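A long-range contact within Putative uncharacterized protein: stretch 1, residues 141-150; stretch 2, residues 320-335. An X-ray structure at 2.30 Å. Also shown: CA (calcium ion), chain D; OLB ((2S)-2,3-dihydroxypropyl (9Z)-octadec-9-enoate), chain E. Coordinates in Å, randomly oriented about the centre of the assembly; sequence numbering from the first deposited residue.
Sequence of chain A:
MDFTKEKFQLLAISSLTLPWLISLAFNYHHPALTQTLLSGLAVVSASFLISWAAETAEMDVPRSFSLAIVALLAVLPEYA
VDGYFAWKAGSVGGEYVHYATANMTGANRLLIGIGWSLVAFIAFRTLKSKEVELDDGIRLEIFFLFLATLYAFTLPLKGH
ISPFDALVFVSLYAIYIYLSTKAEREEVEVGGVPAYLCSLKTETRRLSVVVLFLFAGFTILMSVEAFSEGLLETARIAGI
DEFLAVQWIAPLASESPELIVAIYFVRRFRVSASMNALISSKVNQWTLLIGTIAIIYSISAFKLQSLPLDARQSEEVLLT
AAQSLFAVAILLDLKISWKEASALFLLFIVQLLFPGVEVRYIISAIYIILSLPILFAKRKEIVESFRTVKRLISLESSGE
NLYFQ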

ATOM      1  N   GLU A 141       0.938  -6.272 -13.876  1.00 24.86           N
ATOM      2  CA  GLU A 141       1.577  -5.686 -12.702  1.00 29.94           C
ATOM      3  C   GLU A 141       3.024  -6.146 -12.550  1.00 26.42           C
ATOM      4  O   GLU A 141       3.863  -5.393 -12.068  1.00 29.92           O
ATOM      5  CB  GLU A 141       0.784  -5.968 -11.417  1.00 33.66           C
ATOM      6  CG  GLU A 141      -0.348  -6.962 -11.562  1.00 39.74           C
ATOM      7  CD  GLU A 141      -1.621  -6.338 -12.108  1.00 46.28           C
ATOM      8  OE1 GLU A 141      -2.060  -5.300 -11.567  1.00 47.53           O
ATOM      9  OE2 GLU A 141      -2.180  -6.888 -13.079  1.00 47.52           O
ATOM     10  N   ILE A 142       3.307  -7.376 -12.970  1.00 26.95           N
ATOM     11  CA  ILE A 142       4.669  -7.912 -12.940  1.00 26.64           C
ATOM     12  C   ILE A 142       5.620  -7.052 -13.771  1.00 29.55           C
ATOM     13  O   ILE A 142       6.725  -6.723 -13.334  1.00 30.66           O
ATOM     14  CB  ILE A 142       4.712  -9.365 -13.459  1.00 25.58           C
ATOM     15  CG1 ILE A 142       3.990 -10.300 -12.487  1.00 27.95           C
ATOM     16  CG2 ILE A 142       6.150  -9.825 -13.664  1.00 26.11           C
ATOM     17  CD1 ILE A 142       4.005 -11.755 -12.913  1.00 26.91           C
ATOM     18  N   PHE A 143       5.173  -6.686 -14.967  1.00 29.72           N
ATOM     19  CA  PHE A 143       5.954  -5.856 -15.875  1.00 31.19           C
ATOM     20  C   PHE A 143       6.303  -4.507 -15.254  1.00 31.49           C
ATOM     21  O   PHE A 143       7.459  -4.078 -15.283  1.00 29.98           O
ATOM     22  CB  PHE A 143       5.181  -5.647 -17.178  1.00 32.69           C
ATOM     23  CG  PHE A 143       5.866  -4.739 -18.157  1.00 33.96           C
ATOM     24  CD1 PHE A 143       6.838  -5.230 -19.012  1.00 36.87           C
ATOM     25  CD2 PHE A 143       5.527  -3.397 -18.234  1.00 34.44           C
ATOM     26  CE1 PHE A 143       7.469  -4.396 -19.920  1.00 41.08           C
ATOM     27  CE2 PHE A 143       6.150  -2.561 -19.135  1.00 37.60           C
ATOM     28  CZ  PHE A 143       7.124  -3.058 -19.980  1.00 40.80           C
ATOM     29  N   PHE A 144       5.301  -3.839 -14.693  1.00 32.70           N
ATOM     30  CA  PHE A 144       5.512  -2.521 -14.109  1.00 33.18           C
ATOM     31  C   PHE A 144       6.286  -2.582 -12.804  1.00 31.20           C
ATOM     32  O   PHE A 144       7.011  -1.652 -12.463  1.00 29.18           O
ATOM     33  CB  PHE A 144       4.187  -1.784 -13.927  1.00 34.38           C
ATOM     34  CG  PHE A 144       3.701  -1.128 -15.180  1.00 39.71           C
ATOM     35  CD1 PHE A 144       4.230   0.088 -15.583  1.00 40.13           C
ATOM     36  CD2 PHE A 144       2.737  -1.731 -15.969  1.00 40.98           C
ATOM     37  CE1 PHE A 144       3.798   0.695 -16.743  1.00 41.67           C
ATOM     38  CE2 PHE A 144       2.301  -1.128 -17.129  1.00 42.60           C
ATOM     39  CZ  PHE A 144       2.833   0.085 -17.516  1.00 43.49           C
ATOM     40  N   LEU A 145       6.133  -3.688 -12.085  1.00 36.72           N
ATOM     41  CA  LEU A 145       6.896  -3.919 -10.867  1.00 35.45           C
ATOM     42  C   LEU A 145       8.373  -4.053 -11.211  1.00 31.41           C
ATOM     43  O   LEU A 145       9.238  -3.547 -10.502  1.00 27.88           O
ATOM     44  CB  LEU A 145       6.401  -5.182 -10.168  1.00 38.56           C
ATOM     45  CG  LEU A 145       5.873  -5.038  -8.741  1.00 43.76           C
ATOM     46  CD1 LEU A 145       5.270  -3.662  -8.521  1.00 43.79           C
ATOM     47  CD2 LEU A 145       4.844  -6.125  -8.466  1.00 44.69           C
ATOM     48  N   PHE A 146       8.652  -4.731 -12.318  1.00 31.25           N
ATOM     49  CA  PHE A 146      10.023  -4.929 -12.765  1.00 28.06           C
ATOM     50  C   PHE A 146      10.666  -3.610 -13.189  1.00 25.36           C
ATOM     51  O   PHE A 146      11.810  -3.337 -12.842  1.00 28.76           O
ATOM     52  CB  PHE A 146      10.063  -5.942 -13.907  1.00 30.51           C
ATOM     53  CG  PHE A 146      11.441  -6.445 -14.226  1.00 40.89           C
ATOM     54  CD1 PHE A 146      12.206  -7.071 -13.256  1.00 42.89           C
ATOM     55  CD2 PHE A 146      11.964  -6.312 -15.505  1.00 45.99           C
ATOM     56  CE1 PHE A 146      13.473  -7.542 -13.546  1.00 44.81           C
ATOM     57  CE2 PHE A 146      13.232  -6.784 -15.804  1.00 47.70           C
ATOM     58  CZ  PHE A 146      13.987  -7.399 -14.822  1.00 47.20           C
ATOM     59  N   LEU A 147       9.926  -2.789 -13.929  1.00 23.60           N
ATOM     60  CA  LEU A 147      10.444  -1.503 -14.389  1.00 25.07           C
ATOM     61  C   LEU A 147      10.666  -0.519 -13.244  1.00 28.67           C
ATOM     62  O   LEU A 147      11.659   0.214 -13.226  1.00 25.01           O
ATOM     63  CB  LEU A 147       9.512  -0.877 -15.429  1.00 26.11           C
ATOM     64  CG  LEU A 147       9.426  -1.558 -16.795  1.00 29.88           C
ATOM     65  CD1 LEU A 147       8.764  -0.627 -17.801  1.00 32.25           C
ATOM     66  CD2 LEU A 147      10.801  -2.003 -17.281  1.00 27.70           C
ATOM     67  N   ALA A 148       9.731  -0.496 -12.299  1.00 28.92           N
ATOM     68  CA  ALA A 148       9.835   0.376 -11.136  1.00 25.69           C
ATOM     69  C   ALA A 148      11.028  -0.019 -10.275  1.00 24.89           C
ATOM     70  O   ALA A 148      11.744   0.839  -9.756  1.00 25.75           O
ATOM     71  CB  ALA A 148       8.551   0.328 -10.319  1.00 22.52           C
ATOM     72  N   THR A 149      11.237  -1.324 -10.132  1.00 23.13           N
ATOM     73  CA  THR A 149      12.325  -1.839  -9.312  1.00 23.02           C
ATOM     74  C   THR A 149      13.689  -1.546  -9.932  1.00 20.12           C
ATOM     75  O   THR A 149      14.612  -1.120  -9.239  1.00 21.49           O
ATOM     76  CB  THR A 149      12.171  -3.347  -9.067  1.00 24.88           C
ATOM     77  OG1 THR A 149      10.950  -3.586  -8.357  1.00 29.65           O
ATOM     78  CG2 THR A 149      13.332  -3.881  -8.253  1.00 22.39           C
ATOM     79  N   LEU A 150      13.806  -1.767 -11.238  1.00 19.54           N
ATOM     80  CA  LEU A 150      15.035  -1.456 -11.958  1.00 24.98           C
ATOM     81  C   LEU A 150      15.359   0.027 -11.858  1.00 26.96           C
ATOM     82  O   LEU A 150      16.522   0.411 -11.730  1.00 27.61           O
ATOM     83  CB  LEU A 150      14.927  -1.865 -13.428  1.00 30.80           C
ATOM     84  CG  LEU A 150      14.861  -3.367 -13.711  1.00 33.17           C
ATOM     85  CD1 LEU A 150      14.889  -3.627 -15.208  1.00 32.44           C
ATOM     86  CD2 LEU A 150      15.997  -4.094 -13.007  1.00 34.43           C
ATOM     87  N   THR A 320      14.656  -2.448  -0.068  1.00 23.96           N
ATOM     88  CA  THR A 320      13.279  -2.525  -0.543  1.00 19.70           C
ATOM     89  C   THR A 320      13.232  -2.930  -2.008  1.00 21.39           C
ATOM     90  O   THR A 320      12.391  -3.730  -2.414  1.00 26.23           O
ATOM     91  CB  THR A 320      12.547  -1.183  -0.369  1.00 20.23           C
ATOM     92  OG1 THR A 320      12.718  -0.714   0.975  1.00 24.86           O
ATOM     93  CG2 THR A 320      11.066  -1.345  -0.659  1.00 18.37           C
ATOM     94  N   ALA A 321      14.144  -2.372  -2.799  1.00 20.51           N
ATOM     95  CA  ALA A 321      14.245  -2.716  -4.210  1.00 16.72           C
ATOM     96  C   ALA A 321      14.652  -4.178  -4.366  1.00 19.27           C
ATOM     97  O   ALA A 321      14.153  -4.882  -5.245  1.00 16.63           O
ATOM     98  CB  ALA A 321      15.243  -1.813  -4.899  1.00 20.82           C
ATOM     99  N   ALA A 322      15.558  -4.624  -3.500  1.00 19.69           N
ATOM    100  CA  ALA A 322      16.027  -6.003  -3.510  1.00 22.79           C
ATOM    101  C   ALA A 322      14.892  -6.970  -3.199  1.00 21.31           C
ATOM    102  O   ALA A 322      14.721  -7.976  -3.889  1.00 22.59           O
ATOM    103  CB  ALA A 322      17.173  -6.186  -2.522  1.00 27.90           C
ATOM    104  N   GLN A 323      14.118  -6.658  -2.162  1.00 20.94           N
ATOM    105  CA  GLN A 323      12.956  -7.464  -1.808  1.00 22.53           C
ATOM    106  C   GLN A 323      11.945  -7.489  -2.949  1.00 23.17           C
ATOM    107  O   GLN A 323      11.277  -8.499  -3.177  1.00 25.77           O
ATOM    108  CB  GLN A 323      12.278  -6.921  -0.549  1.00 20.53           C
ATOM    109  CG  GLN A 323      11.122  -7.786  -0.061  1.00 25.93           C
ATOM    110  CD  GLN A 323      10.163  -7.032   0.838  1.00 26.65           C
ATOM    111  OE1 GLN A 323       9.893  -5.851   0.622  1.00 27.18           O
ATOM    112  NE2 GLN A 323       9.645  -7.709   1.854  1.00 23.02           N
ATOM    113  N   SER A 324      11.839  -6.371  -3.660  1.00 19.29           N
ATOM    114  CA  SER A 324      10.871  -6.236  -4.744  1.00 24.33           C
ATOM    115  C   SER A 324      11.287  -7.030  -5.976  1.00 23.29           C
ATOM    116  O   SER A 324      10.440  -7.534  -6.712  1.00 22.54           O
ATOM    117  CB  SER A 324      10.663  -4.762  -5.099  1.00 24.27           C
ATOM    118  OG  SER A 324      10.243  -4.029  -3.962  1.00 26.02           O
ATOM    119  N   LEU A 325      12.594  -7.136  -6.196  1.00 24.73           N
ATOM    120  CA  LEU A 325      13.126  -7.963  -7.269  1.00 26.80           C
ATOM    121  C   LEU A 325      12.760  -9.416  -6.999  1.00 29.72           C
ATOM    122  O   LEU A 325      12.277 -10.129  -7.882  1.00 30.64           O
ATOM    123  CB  LEU A 325      14.646  -7.830  -7.333  1.00 26.20           C
ATOM    124  CG  LEU A 325      15.302  -7.761  -8.714  1.00 30.27           C
ATOM    125  CD1 LEU A 325      16.725  -8.319  -8.662  1.00 27.90           C
ATOM    126  CD2 LEU A 325      14.466  -8.470  -9.772  1.00 29.62           C
ATOM    127  N   PHE A 326      12.994  -9.844  -5.765  1.00 29.11           N
ATOM    128  CA  PHE A 326      12.673 -11.196  -5.339  1.00 29.63           C
ATOM    129  C   PHE A 326      11.171 -11.464  -5.425  1.00 26.93           C
ATOM    130  O   PHE A 326      10.747 -12.574  -5.753  1.00 24.98           O
ATOM    131  CB  PHE A 326      13.186 -11.426  -3.917  1.00 32.10           C
ATOM    132  CG  PHE A 326      13.003 -12.829  -3.426  1.00 33.33           C
ATOM    133  CD1 PHE A 326      13.579 -13.892  -4.102  1.00 32.68           C
ATOM    134  CD2 PHE A 326      12.262 -13.085  -2.282  1.00 33.45           C
ATOM    135  CE1 PHE A 326      13.414 -15.193  -3.647  1.00 36.79           C
ATOM    136  CE2 PHE A 326      12.095 -14.376  -1.822  1.00 33.23           C
ATOM    137  CZ  PHE A 326      12.670 -15.433  -2.505  1.00 37.12           C
ATOM    138  N   ALA A 327      10.377 -10.438  -5.135  1.00 25.97           N
ATOM    139  CA  ALA A 327       8.926 -10.535  -5.242  1.00 29.89           C
ATOM    140  C   ALA A 327       8.489 -10.759  -6.690  1.00 30.28           C
ATOM    141  O   ALA A 327       7.653 -11.618  -6.966  1.00 32.71           O
ATOM    142  CB  ALA A 327       8.265  -9.288  -4.669  1.00 31.59           C
ATOM    143  N   VAL A 328       9.061  -9.981  -7.606  1.00 30.11           N
ATOM    144  CA  VAL A 328       8.791 -10.124  -9.034  1.00 26.93           C
ATOM    145  C   VAL A 328       9.120 -11.531  -9.531  1.00 26.23           C
ATOM    146  O   VAL A 328       8.325 -12.154 -10.239  1.00 26.44           O
ATOM    147  CB  VAL A 328       9.603  -9.103  -9.861  1.00 27.58           C
ATOM    148  CG1 VAL A 328       9.607  -9.481 -11.335  1.00 30.57           C
ATOM    149  CG2 VAL A 328       9.051  -7.707  -9.668  1.00 30.52           C
ATOM    150  N   ALA A 329      10.296 -12.025  -9.156  1.00 24.59           N
ATOM    151  CA  ALA A 329      10.757 -13.335  -9.599  1.00 25.19           C
ATOM    152  C   ALA A 329       9.828 -14.454  -9.125  1.00 26.02           C
ATOM    153  O   ALA A 329       9.633 -15.448  -9.822  1.00 29.68           O
ATOM    154  CB  ALA A 329      12.186 -13.581  -9.122  1.00 23.68           C
ATOM    155  N   ILE A 330       9.262 -14.282  -7.936  1.00 25.04           N
ATOM    156  CA  ILE A 330       8.338 -15.254  -7.363  1.00 27.55           C
ATOM    157  C   ILE A 330       7.003 -15.266  -8.103  1.00 24.98           C
ATOM    158  O   ILE A 330       6.399 -16.318  -8.293  1.00 31.90           O
ATOM    159  CB  ILE A 330       8.110 -14.974  -5.856  1.00 36.60           C
ATOM    160  CG1 ILE A 330       9.313 -15.450  -5.044  1.00 39.04           C
ATOM    161  CG2 ILE A 330       6.836 -15.638  -5.350  1.00 40.69           C
ATOM    162  CD1 ILE A 330       9.163 -15.235  -3.554  1.00 42.00           C
ATOM    163  N   LEU A 331       6.552 -14.093  -8.534  1.00 24.15           N
ATOM    164  CA  LEU A 331       5.273 -13.974  -9.228  1.00 27.85           C
ATOM    165  C   LEU A 331       5.300 -14.495 -10.666  1.00 31.27           C
ATOM    166  O   LEU A 331       4.250 -14.705 -11.273  1.00 32.69           O
ATOM    167  CB  LEU A 331       4.810 -12.517  -9.230  1.00 28.81           C
ATOM    168  CG  LEU A 331       4.622 -11.844  -7.871  1.00 30.71           C
ATOM    169  CD1 LEU A 331       4.187 -10.398  -8.052  1.00 34.22           C
ATOM    170  CD2 LEU A 331       3.628 -12.611  -7.009  1.00 31.69           C
ATOM    171  N   LEU A 332       6.498 -14.695 -11.210  1.00 33.13           N
ATOM    172  CA  LEU A 332       6.654 -15.041 -12.625  1.00 37.05           C
ATOM    173  C   LEU A 332       5.954 -16.337 -13.057  1.00 40.84           C
ATOM    174  O   LEU A 332       5.457 -16.431 -14.180  1.00 40.54           O
ATOM    175  CB  LEU A 332       8.135 -15.080 -13.012  1.00 37.77           C
ATOM    176  CG  LEU A 332       8.826 -13.728 -13.201  1.00 36.61           C
ATOM    177  CD1 LEU A 332      10.316 -13.925 -13.420  1.00 34.69           C
ATOM    178  CD2 LEU A 332       8.210 -12.956 -14.362  1.00 37.62           C
ATOM    179  N   ASP A 333       5.910 -17.327 -12.171  1.00 42.92           N
ATOM    180  CA  ASP A 333       5.253 -18.595 -12.486  1.00 48.52           C
ATOM    181  C   ASP A 333       3.740 -18.530 -12.249  1.00 47.99           C
ATOM    182  O   ASP A 333       3.042 -19.538 -12.362  1.00 48.44           O
ATOM    183  CB  ASP A 333       5.884 -19.753 -11.700  1.00 53.33           C
ATOM    184  CG  ASP A 333       5.945 -19.484 -10.209  1.00 57.68           C
ATOM    185  OD1 ASP A 333       5.482 -18.405  -9.783  1.00 55.34           O
ATOM    186  OD2 ASP A 333       6.445 -20.357  -9.466  1.00 61.97           O
ATOM    187  N   LEU A 334       3.244 -17.331 -11.942  1.00 45.27           N
ATOM    188  CA  LEU A 334       1.828 -17.100 -11.644  1.00 43.91           C
ATOM    189  C   LEU A 334       1.320 -17.986 -10.507  1.00 45.78           C
ATOM    190  O   LEU A 334       0.151 -18.373 -10.480  1.00 47.54           O
ATOM    191  CB  LEU A 334       0.956 -17.276 -12.896  1.00 41.52           C
ATOM    192  CG  LEU A 334       1.156 -16.235 -14.001  1.00 42.61           C
ATOM    193  CD1 LEU A 334       0.185 -16.455 -15.149  1.00 40.60           C
ATOM    194  CD2 LEU A 334       1.006 -14.834 -13.430  1.00 44.53           C
ATOM    195  N   LYS A 335       2.212 -18.298  -9.572  1.00 44.83           N
ATOM    196  CA  LYS A 335       1.872 -19.113  -8.413  1.00 45.15           C
ATOM    197  C   LYS A 335       2.678 -18.685  -7.191  1.00 47.89           C
ATOM    198  O   LYS A 335       3.833 -18.277  -7.311  1.00 45.60           O
ATOM    199  CB  LYS A 335       2.125 -20.593  -8.708  1.00 45.65           C
TER
HETATM  200 CA    CA D 501       5.941 -18.674  -7.430  1.00 63.88          CA
HETATM  201  C1  OLB E 502      17.900   6.871 -15.856  1.00 68.78           C
HETATM  202  C2  OLB E 502      18.347   5.450 -15.778  1.00 65.80           C
HETATM  203  C3  OLB E 502      17.153   4.556 -15.772  1.00 65.74           C
HETATM  204  C4  OLB E 502      17.507   3.238 -16.376  1.00 64.98           C
HETATM  205  C5  OLB E 502      17.395   2.166 -15.346  1.00 62.71           C
HETATM  206  O19 OLB E 502      17.277   7.260 -16.832  1.00 70.25           O
HETATM  207  O20 OLB E 502      18.193   7.752 -14.845  1.00 70.30           O
HETATM  208  C21 OLB E 502      17.821   9.072 -14.979  1.00 71.69           C
HETATM  209  C22 OLB E 502      17.791   9.703 -13.631  1.00 73.97           C
HETATM  210  O23 OLB E 502      18.501   8.914 -12.753  1.00 75.74           O
HETATM  211  C24 OLB E 502      18.404  11.060 -13.706  1.00 74.34           C
HETATM  212  C6  OLB E 502      15.970   1.749 -15.212  1.00 60.40           C
HETATM  213  C7  OLB E 502      15.506   1.121 -16.483  1.00 58.77           C
HETATM  214  C8  OLB E 502      14.254   0.351 -16.227  1.00 56.33           C
HETATM  215  C9  OLB E 502      13.163   1.288 -15.833  1.00 53.00           C
HETATM  216  C10 OLB E 502      12.347   1.952 -16.890  1.00 49.95           C
HETATM  217  C11 OLB E 502      11.867   3.351 -16.696  1.00 48.24           C
HETATM  218  C12 OLB E 502      11.359   3.865 -18.001  1.00 48.66           C
HETATM  219  C13 OLB E 502      11.391   5.357 -18.013  1.00 47.65           C
HETATM  220  C14 OLB E 502      12.798   5.842 -18.067  1.00 44.29           C
HETATM  221  C15 OLB E 502      12.783   7.335 -18.089  1.00 44.33           C
HETATM  222  C16 OLB E 502      14.170   7.874 -17.973  1.00 45.68           C
HETATM  223  C17 OLB E 502      14.975   7.466 -19.162  1.00 46.93           C
HETATM  224  C18 OLB E 502      15.653   8.652 -19.760  1.00 45.25           C

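Val328 is the apolar centre of this contact. Its CA-to-CB bond points toward the other helix, and its two methyls meet three partners: CG2 lies 3.7 Å from Leu145 CB, while CG1 lies 4.0 Å from Phe146 CD1 and 4.2 Å from Ile142 CG2. Val328, in the t rotamer, thus meets Ile142, Leu145 and Phe146, positions i, i+3 and i+4 of the facing helix.

The helices run nearly antiparallel, with 154° between their directions and 9.4 Å between their axes at closest approach. The register follows: Ile142 lies across from Val328, with CA atoms 6.1 Å apart, and Thr149 across from Ala321, at 5.5 Å. As stretch 1 advances, its partners step back along stretch 2.

Ile142 starts sideways, but its extended chi2 carries CD1 to the type I turn from Leu331 to Leu334, 3.8 Å from Leu331 CB and 3.4 Å from Leu331 O. That carbonyl accepts the turn's hydrogen bond from Leu334 N; the methyl is in van der Waals contact with it. CG2 of Ile142 reaches Leu332 CD2 at 3.8 Å. Phe146 presents its ring edge to Leu325, CE1 to CD2 4.0 Å.

At the Thr149 end, where the CA atoms come closer, the facing residues Ala321 and Ser324 are small. Thr149 CG2 sits 3.3 Å from Ala321 O, and its OG1 is 3.5 Å from Ser324 CB. No hydrogen bond crosses the contact: each hydroxyl turns back on its own helix, Thr149 OG1 donating to Leu145 O and Ser324 OG to Thr320 O, both at 2.7 Å. With both hydroxyls bonded within their own helices, and also elsewhere in the structure, the two stretches meet by packing alone.

Around the turn, the calcium ion is bound by Ile330 O at 2.5 Å, Asp333 OD1 at 2.4 Å and OD2 at 2.7 Å, and Lys335 O at 2.1 Å, with two further atoms from elsewhere in the structure, so its ligands from Ile330 to Lys335 span the segment against which Ile142 packs.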